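Local coordinates for protein COMB10 (Helicobacter pylori, PDB 2BHV) that probably serves as a core subunit of the Com type IV secretion system of Helicobacter pylori, contributing a periplasmic domain of the TrbI/VirB10 family, at residues A[58-63]-A[90-95]; A[104-109]-A[137-142]. All blocks are in the same frame, centred on the assembly; numbering follows the deposited sequence.

Interaction 1 (A[58-63]-A[90-95]); sequences SQIAGK and GYYSNN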
ATOM      1  N   SER A  58       2.468  -7.996 -16.339  1.00 49.15           N
ATOM      2  CA  SER A  58       1.247  -7.822 -15.511  1.00 49.03           C
ATOM      3  C   SER A  58       0.169  -6.906 -16.124  1.00 49.08           C
ATOM      4  O   SER A  58      -0.958  -6.871 -15.614  1.00 49.22           O
ATOM      5  CB  SER A  58       1.567  -7.394 -14.064  1.00 48.83           C
ATOM      6  OG  SER A  58       1.788  -5.995 -13.966  1.00 49.15           O
ATOM      7  N   GLN A  59       0.500  -6.167 -17.190  1.00 48.70           N
ATOM      8  CA  GLN A  59      -0.552  -5.481 -17.938  1.00 48.73           C
ATOM      9  C   GLN A  59      -1.185  -6.485 -18.910  1.00 48.53           C
ATOM     10  O   GLN A  59      -2.256  -7.033 -18.638  1.00 48.46           O
ATOM     11  CB  GLN A  59      -0.053  -4.216 -18.680  1.00 49.04           C
ATOM     12  CG  GLN A  59       1.118  -3.418 -18.033  1.00 49.55           C
ATOM     13  CD  GLN A  59       2.403  -3.399 -18.924  1.00 50.35           C
ATOM     14  OE1 GLN A  59       3.165  -4.385 -18.987  1.00 51.37           O
ATOM     15  NE2 GLN A  59       2.635  -2.280 -19.602  1.00 48.90           N
ATOM     16  N   ILE A  60      -0.507  -6.712 -20.033  1.00 48.52           N
ATOM     17  CA  ILE A  60      -0.853  -7.759 -21.009  1.00 48.42           C
ATOM     18  C   ILE A  60      -1.286  -9.072 -20.320  1.00 48.18           C
ATOM     19  O   ILE A  60      -0.580  -9.574 -19.437  1.00 48.26           O
ATOM     20  CB  ILE A  60       0.379  -8.080 -21.941  1.00 48.56           C
ATOM     21  CG1 ILE A  60       0.798  -6.845 -22.760  1.00 48.67           C
ATOM     22  CG2 ILE A  60       0.133  -9.348 -22.812  1.00 48.18           C
ATOM     23  CD1 ILE A  60       2.308  -6.827 -23.159  1.00 48.41           C
ATOM     24  N   ALA A  61      -2.462  -9.584 -20.700  1.00 47.64           N
ATOM     25  CA  ALA A  61      -2.815 -10.982 -20.482  1.00 47.15           C
ATOM     26  C   ALA A  61      -2.456 -11.707 -21.780  1.00 47.01           C
ATOM     27  O   ALA A  61      -2.802 -11.233 -22.849  1.00 47.27           O
ATOM     28  CB  ALA A  61      -4.284 -11.114 -20.185  1.00 46.88           C
ATOM     29  N   GLY A  62      -1.748 -12.833 -21.707  1.00 46.85           N
ATOM     30  CA  GLY A  62      -1.268 -13.487 -22.923  1.00 46.47           C
ATOM     31  C   GLY A  62      -0.908 -14.949 -22.788  1.00 46.46           C
ATOM     32  O   GLY A  62      -1.501 -15.670 -21.988  1.00 46.54           O
ATOM     33  N   LYS A  63       0.080 -15.375 -23.579  1.00 46.41           N
ATOM     34  CA  LYS A  63       0.539 -16.770 -23.642  1.00 46.32           C
ATOM     35  C   LYS A  63       1.939 -16.960 -23.021  1.00 46.34           C
ATOM     36  O   LYS A  63       2.799 -16.082 -23.105  1.00 46.54           O
ATOM     37  CB  LYS A  63       0.531 -17.253 -25.100  1.00 46.16           C
ATOM     38  CG  LYS A  63       0.933 -18.712 -25.308  1.00 46.31           C
ATOM     39  CD  LYS A  63       0.650 -19.208 -26.740  1.00 46.52           C
ATOM     40  CE  LYS A  63       1.839 -18.973 -27.688  1.00 46.86           C
ATOM     41  NZ  LYS A  63       1.746 -19.807 -28.922  1.00 46.27           N
ATOM     42  N   GLY A  90       0.904 -22.469 -21.819  1.00 46.07           N
ATOM     43  CA  GLY A  90      -0.112 -21.922 -20.930  1.00 46.03           C
ATOM     44  C   GLY A  90      -0.641 -20.561 -21.358  1.00 45.99           C
ATOM     45  O   GLY A  90      -0.058 -19.896 -22.213  1.00 45.75           O
ATOM     46  N   TYR A  91      -1.757 -20.154 -20.754  1.00 46.00           N
ATOM     47  CA  TYR A  91      -2.338 -18.849 -20.990  1.00 45.95           C
ATOM     48  C   TYR A  91      -2.544 -18.202 -19.653  1.00 46.04           C
ATOM     49  O   TYR A  91      -2.976 -18.847 -18.719  1.00 46.06           O
ATOM     50  CB  TYR A  91      -3.652 -18.985 -21.747  1.00 45.88           C
ATOM     51  CG  TYR A  91      -3.469 -19.656 -23.075  1.00 45.86           C
ATOM     52  CD1 TYR A  91      -3.083 -18.928 -24.198  1.00 46.09           C
ATOM     53  CD2 TYR A  91      -3.646 -21.027 -23.213  1.00 46.15           C
ATOM     54  CE1 TYR A  91      -2.888 -19.552 -25.436  1.00 46.02           C
ATOM     55  CE2 TYR A  91      -3.455 -21.661 -24.442  1.00 46.33           C
ATOM     56  CZ  TYR A  91      -3.076 -20.919 -25.542  1.00 46.05           C
ATOM     57  OH  TYR A  91      -2.893 -21.558 -26.736  1.00 46.11           O
ATOM     58  N   TYR A  92      -2.202 -16.929 -19.559  1.00 46.27           N
ATOM     59  CA  TYR A  92      -2.192 -16.240 -18.286  1.00 46.61           C
ATOM     60  C   TYR A  92      -2.957 -14.929 -18.353  1.00 47.09           C
ATOM     61  O   TYR A  92      -3.016 -14.289 -19.412  1.00 47.05           O
ATOM     62  CB  TYR A  92      -0.756 -15.973 -17.830  1.00 46.53           C
ATOM     63  CG  TYR A  92       0.008 -14.935 -18.658  1.00 46.74           C
ATOM     64  CD1 TYR A  92      -0.078 -13.565 -18.361  1.00 46.31           C
ATOM     65  CD2 TYR A  92       0.828 -15.322 -19.722  1.00 46.54           C
ATOM     66  CE1 TYR A  92       0.616 -12.627 -19.090  1.00 46.03           C
ATOM     67  CE2 TYR A  92       1.528 -14.382 -20.466  1.00 46.48           C
ATOM     68  CZ  TYR A  92       1.419 -13.033 -20.141  1.00 46.67           C
ATOM     69  OH  TYR A  92       2.107 -12.082 -20.877  1.00 47.01           O
ATOM     70  N   SER A  93      -3.531 -14.531 -17.215  1.00 47.54           N
ATOM     71  CA  SER A  93      -4.107 -13.203 -17.057  1.00 48.32           C
ATOM     72  C   SER A  93      -3.815 -12.647 -15.668  1.00 48.99           C
ATOM     73  O   SER A  93      -3.649 -13.401 -14.705  1.00 48.93           O
ATOM     74  CB  SER A  93      -5.615 -13.224 -17.300  1.00 48.23           C
ATOM     75  OG  SER A  93      -6.299 -13.850 -16.222  1.00 48.74           O
ATOM     76  N   ASN A  94      -3.747 -11.323 -15.582  1.00 50.06           N
ATOM     77  CA  ASN A  94      -3.646 -10.646 -14.312  1.00 51.30           C
ATOM     78  C   ASN A  94      -5.014 -10.092 -13.959  1.00 52.96           C
ATOM     79  O   ASN A  94      -5.633  -9.398 -14.751  1.00 52.88           O
ATOM     80  CB  ASN A  94      -2.566  -9.566 -14.367  1.00 50.79           C
ATOM     81  CG  ASN A  94      -1.158 -10.163 -14.330  1.00 50.72           C
ATOM     82  OD1 ASN A  94      -0.454 -10.248 -15.367  1.00 49.40           O
ATOM     83  ND2 ASN A  94      -0.747 -10.614 -13.131  1.00 50.17           N
ATOM     84  N   ASN A  95      -5.530 -10.516 -12.805  1.00 56.21           N
ATOM     85  CA  ASN A  95      -6.843 -10.096 -12.305  1.00 58.76           C
ATOM     86  C   ASN A  95      -6.647  -9.087 -11.167  1.00 60.32           C
ATOM     87  O   ASN A  95      -6.874  -9.389  -9.986  1.00 60.95           O
ATOM     88  CB  ASN A  95      -7.669 -11.327 -11.852  1.00 58.99           C
ATOM     89  CG  ASN A  95      -9.013 -10.956 -11.134  1.00 60.26           C
ATOM     90  OD1 ASN A  95      -9.708 -11.840 -10.585  1.00 59.32           O
ATOM     91  ND2 ASN A  95      -9.369  -9.659 -11.137  1.00 60.49           N
TER

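Interaction 2 (A[104-109]-A[137-142]); sequences DIVWSR and ELIERN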
ATOM      1  N   ASP A 104      -3.236 -15.729 -12.929  1.00 46.83           N
ATOM      2  CA  ASP A 104      -3.707 -17.079 -13.159  1.00 46.84           C
ATOM      3  C   ASP A 104      -3.060 -17.642 -14.394  1.00 46.68           C
ATOM      4  O   ASP A 104      -3.066 -17.003 -15.432  1.00 46.94           O
ATOM      5  CB  ASP A 104      -5.225 -17.109 -13.288  1.00 46.84           C
ATOM      6  CG  ASP A 104      -5.921 -16.534 -12.074  1.00 47.43           C
ATOM      7  OD1 ASP A 104      -5.401 -16.685 -10.948  1.00 47.75           O
ATOM      8  OD2 ASP A 104      -6.996 -15.918 -12.234  1.00 48.21           O
ATOM      9  N   ILE A 105      -2.490 -18.838 -14.283  1.00 46.36           N
ATOM     10  CA  ILE A 105      -1.937 -19.520 -15.436  1.00 45.84           C
ATOM     11  C   ILE A 105      -2.682 -20.838 -15.624  1.00 45.81           C
ATOM     12  O   ILE A 105      -2.699 -21.679 -14.736  1.00 46.00           O
ATOM     13  CB  ILE A 105      -0.429 -19.779 -15.275  1.00 45.71           C
ATOM     14  CG1 ILE A 105       0.314 -18.488 -14.938  1.00 45.13           C
ATOM     15  CG2 ILE A 105       0.132 -20.401 -16.534  1.00 46.12           C
ATOM     16  CD1 ILE A 105       1.665 -18.711 -14.360  1.00 44.72           C
ATOM     17  N   VAL A 106      -3.321 -20.998 -16.774  1.00 45.74           N
ATOM     18  CA  VAL A 106      -3.897 -22.278 -17.149  1.00 45.72           C
ATOM     19  C   VAL A 106      -2.949 -22.989 -18.093  1.00 45.64           C
ATOM     20  O   VAL A 106      -2.778 -22.578 -19.227  1.00 45.68           O
ATOM     21  CB  VAL A 106      -5.256 -22.109 -17.846  1.00 45.64           C
ATOM     22  CG1 VAL A 106      -5.899 -23.467 -18.123  1.00 45.71           C
ATOM     23  CG2 VAL A 106      -6.165 -21.267 -17.014  1.00 45.81           C
ATOM     24  N   TRP A 107      -2.316 -24.046 -17.616  1.00 45.68           N
ATOM     25  CA  TRP A 107      -1.481 -24.845 -18.481  1.00 45.93           C
ATOM     26  C   TRP A 107      -2.375 -25.746 -19.330  1.00 46.05           C
ATOM     27  O   TRP A 107      -3.065 -26.620 -18.805  1.00 46.20           O
ATOM     28  CB  TRP A 107      -0.462 -25.646 -17.665  1.00 45.80           C
ATOM     29  CG  TRP A 107       0.490 -24.763 -16.886  1.00 45.90           C
ATOM     30  CD1 TRP A 107       0.520 -24.592 -15.536  1.00 45.56           C
ATOM     31  CD2 TRP A 107       1.539 -23.928 -17.418  1.00 46.01           C
ATOM     32  NE1 TRP A 107       1.517 -23.706 -15.184  1.00 45.26           N
ATOM     33  CE2 TRP A 107       2.160 -23.286 -16.315  1.00 45.54           C
ATOM     34  CE3 TRP A 107       2.014 -23.662 -18.718  1.00 45.84           C
ATOM     35  CZ2 TRP A 107       3.232 -22.399 -16.466  1.00 45.45           C
ATOM     36  CZ3 TRP A 107       3.082 -22.775 -18.866  1.00 45.49           C
ATOM     37  CH2 TRP A 107       3.677 -22.155 -17.744  1.00 45.55           C
ATOM     38  N   SER A 108      -2.373 -25.520 -20.641  1.00 46.20           N
ATOM     39  CA  SER A 108      -3.351 -26.160 -21.511  1.00 46.46           C
ATOM     40  C   SER A 108      -2.817 -27.386 -22.232  1.00 46.58           C
ATOM     41  O   SER A 108      -3.517 -28.384 -22.330  1.00 46.87           O
ATOM     42  CB  SER A 108      -3.952 -25.168 -22.511  1.00 46.38           C
ATOM     43  OG  SER A 108      -3.043 -24.881 -23.543  1.00 46.99           O
ATOM     44  N   ARG A 109      -1.592 -27.322 -22.754  1.00 46.60           N
ATOM     45  CA  ARG A 109      -0.997 -28.522 -23.346  1.00 46.56           C
ATOM     46  C   ARG A 109       0.509 -28.642 -23.225  1.00 46.40           C
ATOM     47  O   ARG A 109       1.213 -27.645 -23.077  1.00 46.38           O
ATOM     48  CB  ARG A 109      -1.467 -28.756 -24.788  1.00 46.63           C
ATOM     49  CG  ARG A 109      -0.904 -27.832 -25.850  1.00 46.78           C
ATOM     50  CD  ARG A 109      -1.633 -28.084 -27.199  1.00 46.89           C
ATOM     51  NE  ARG A 109      -1.141 -27.233 -28.287  1.00 48.10           N
ATOM     52  CZ  ARG A 109      -1.381 -25.916 -28.403  1.00 49.18           C
ATOM     53  NH1 ARG A 109      -2.119 -25.267 -27.480  1.00 49.15           N
ATOM     54  NH2 ARG A 109      -0.877 -25.235 -29.445  1.00 48.56           N
ATOM     55  N   GLU A 137     -12.828 -18.239 -19.173  1.00 41.35           N
ATOM     56  CA  GLU A 137     -13.692 -19.357 -19.566  1.00 41.01           C
ATOM     57  C   GLU A 137     -13.012 -20.695 -19.340  1.00 40.43           C
ATOM     58  O   GLU A 137     -13.680 -21.685 -19.071  1.00 40.51           O
ATOM     59  CB  GLU A 137     -14.171 -19.226 -21.024  1.00 41.19           C
ATOM     60  CG  GLU A 137     -15.446 -20.036 -21.353  1.00 42.92           C
ATOM     61  CD  GLU A 137     -16.698 -19.603 -20.526  1.00 45.86           C
ATOM     62  OE1 GLU A 137     -17.360 -18.594 -20.892  1.00 45.55           O
ATOM     63  OE2 GLU A 137     -17.028 -20.292 -19.521  1.00 46.57           O
ATOM     64  N   LEU A 138     -11.690 -20.729 -19.445  1.00 39.93           N
ATOM     65  CA  LEU A 138     -10.970 -21.966 -19.210  1.00 39.37           C
ATOM     66  C   LEU A 138     -11.108 -22.331 -17.741  1.00 39.46           C
ATOM     67  O   LEU A 138     -11.375 -23.488 -17.400  1.00 39.10           O
ATOM     68  CB  LEU A 138      -9.504 -21.840 -19.620  1.00 39.03           C
ATOM     69  CG  LEU A 138      -9.105 -21.602 -21.087  1.00 37.97           C
ATOM     70  CD1 LEU A 138      -7.675 -22.029 -21.251  1.00 37.74           C
ATOM     71  CD2 LEU A 138      -9.969 -22.330 -22.095  1.00 36.13           C
ATOM     72  N   ILE A 139     -10.963 -21.313 -16.891  1.00 39.58           N
ATOM     73  CA  ILE A 139     -11.134 -21.435 -15.451  1.00 39.82           C
ATOM     74  C   ILE A 139     -12.552 -21.847 -15.096  1.00 40.50           C
ATOM     75  O   ILE A 139     -12.758 -22.708 -14.237  1.00 40.61           O
ATOM     76  CB  ILE A 139     -10.772 -20.121 -14.740  1.00 39.54           C
ATOM     77  CG1 ILE A 139      -9.248 -19.969 -14.666  1.00 39.47           C
ATOM     78  CG2 ILE A 139     -11.355 -20.078 -13.343  1.00 39.36           C
ATOM     79  CD1 ILE A 139      -8.769 -18.576 -14.257  1.00 38.89           C
ATOM     80  N   GLU A 140     -13.523 -21.237 -15.765  1.00 41.34           N
ATOM     81  CA  GLU A 140     -14.929 -21.594 -15.588  1.00 42.26           C
ATOM     82  C   GLU A 140     -15.258 -23.016 -16.073  1.00 42.83           C
ATOM     83  O   GLU A 140     -16.001 -23.741 -15.413  1.00 42.86           O
ATOM     84  CB  GLU A 140     -15.826 -20.575 -16.283  1.00 42.20           C
ATOM     85  CG  GLU A 140     -17.294 -20.948 -16.269  1.00 42.66           C
ATOM     86  CD  GLU A 140     -18.183 -19.764 -16.514  1.00 43.25           C
ATOM     87  OE1 GLU A 140     -17.664 -18.702 -16.911  1.00 43.55           O
ATOM     88  OE2 GLU A 140     -19.407 -19.893 -16.308  1.00 43.91           O
ATOM     89  N   ARG A 141     -14.714 -23.398 -17.228  1.00 43.73           N
ATOM     90  CA  ARG A 141     -14.864 -24.762 -17.736  1.00 44.56           C
ATOM     91  C   ARG A 141     -14.300 -25.730 -16.709  1.00 44.30           C
ATOM     92  O   ARG A 141     -14.985 -26.660 -16.279  1.00 44.15           O
ATOM     93  CB  ARG A 141     -14.167 -24.951 -19.104  1.00 45.12           C
ATOM     94  CG  ARG A 141     -15.023 -24.566 -20.339  1.00 47.46           C
ATOM     95  CD  ARG A 141     -14.800 -25.512 -21.552  1.00 51.02           C
ATOM     96  NE  ARG A 141     -13.681 -25.131 -22.435  1.00 53.93           N
ATOM     97  CZ  ARG A 141     -12.496 -25.760 -22.506  1.00 55.80           C
ATOM     98  NH1 ARG A 141     -12.229 -26.818 -21.735  1.00 56.16           N
ATOM     99  NH2 ARG A 141     -11.563 -25.332 -23.361  1.00 55.70           N
ATOM    100  N   ASN A 142     -13.053 -25.482 -16.306  1.00 44.23           N
ATOM    101  CA  ASN A 142     -12.364 -26.308 -15.327  1.00 44.20           C
ATOM    102  C   ASN A 142     -13.196 -26.527 -14.083  1.00 44.23           C
ATOM    103  O   ASN A 142     -13.263 -27.644 -13.568  1.00 44.33           O
ATOM    104  CB  ASN A 142     -11.034 -25.671 -14.935  1.00 44.33           C
ATOM    105  CG  ASN A 142      -9.897 -26.068 -15.852  1.00 44.59           C
ATOM    106  OD1 ASN A 142     -10.006 -27.017 -16.637  1.00 45.14           O
ATOM    107  ND2 ASN A 142      -8.786 -25.345 -15.748  1.00 44.35           N
TER

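Interaction 1 (A[58-63]-A[90-95])
Lys63 and Tyr91 form an antiparallel, non-hydrogen-bonded pair, their CA atoms 4.4 Å apart, where segment 58-63 runs alongside strand 90-94. At the next pair, Tyr92 N gives Gly62 O a nearly straight hydrogen bond of 2.8 Å; the return bond from Gly62 N to Tyr92 O is bent and weak. Glycine suits this place because, with no side chain, its backbone can sit directly over the face of the Tyr92 ring. Tyr92 CG sits between the backbone N and the carbonyl carbon (chi1 69°), and the ring faces the Gly62 backbone. Gly62 N lies 3.5 Å above its plane, over the centre, and Gly62 CA adds a CH-pi contact over the same ring. Lys63 O approaches the rim in the plane of the ring, 3.4 Å from Tyr92 CE2. On the other face of the sheet, Lys63 and Tyr91 run side by side. Lys63 CG is anti to the backbone N (chi1 -178°) and lies near Tyr91 CE1; beyond it, Lys63 CD is 3.8 Å from Tyr91 CE1, while the bend at chi3 carries the end of the lysine away. Ala61, small enough for close approach, sets its CB 3.8 Å from Ser93 CB. Ser58 OG accepts a hydrogen bond from Val214 N. The pairing belongs to the central sheet: Tyr92 also packs on Leu103 of strand 103-111 and on strand 56-57, whereas Tyr91 and Ser93 meet Val135 of helix 132-146.

Interaction 2 (A[104-109]-A[137-142])
Val106 overlaps the helix with both of its methyl groups, CG1 against Leu138 and CG2 against Ile139. This is alpha/beta packing, a helix laid over a sheet of the beta-barrel-like VirB10 domain: strand 104-109 and helix 137-142 have axes 9.6 Å apart at closest approach and run at 70° to each other. So steep a crossing concentrates the contact on a short part of the strand, and no hydrogen bond joins the two segments. A beta-branched valine fits there because its methyls diverge. With CG1 anti to the backbone N (chi1 -175°), Val106 CG1 comes 3.9 Å from Leu138 CD1, while Val106 CG2 lies 4.1 Å from Ile139 CG1. Leucine and isoleucine, consecutive on the helix, thus engage different branches of one strand residue. Ile139 extends the apolar patch toward the strand's start, where the side chains of Ile139 and Asp104 cross at about a right angle, with Ile139 CD1 3.8 Å from Asp104 OD2. On the reverse side of the strand, Ile105 packs on Ile196 of the second subunit, and Trp107 NE1 hydrogen-bonds Thr154 OG1. Further along, Ser108 and Arg109 both face Ile89 in a classic beta bulge. One turn of helix beyond Leu138, the buried amide of Asn142 reaches Val106 tip to tip: Asn142 ND2 stands 4.2 Å from Val106 CG1 and spends a hydrogen bond on Pro149 O.

Overall arrangement
Strands 87-94 and 103-111 are consecutive in the chain and adjacent in the mixed sheet, so interactions 1 and 2 share a framework: Tyr91 O and Val106 N, and likewise Ser93 O and Asp104 N, are probably hydrogen-bonded between them. Interaction 1 works within the sheet, through backbone bonds and aromatic cover, and is only partly buried, with Lys63 and Ile60 exposed. Interaction 2 joins the sheet to the helix that packs on it, more buried and smaller in area, through aliphatic contacts without any cross-segment hydrogen bond. Helix 132-146 connects them further, since its earlier residues cover part of interaction 1 while 137-142 supply one side of interaction 2.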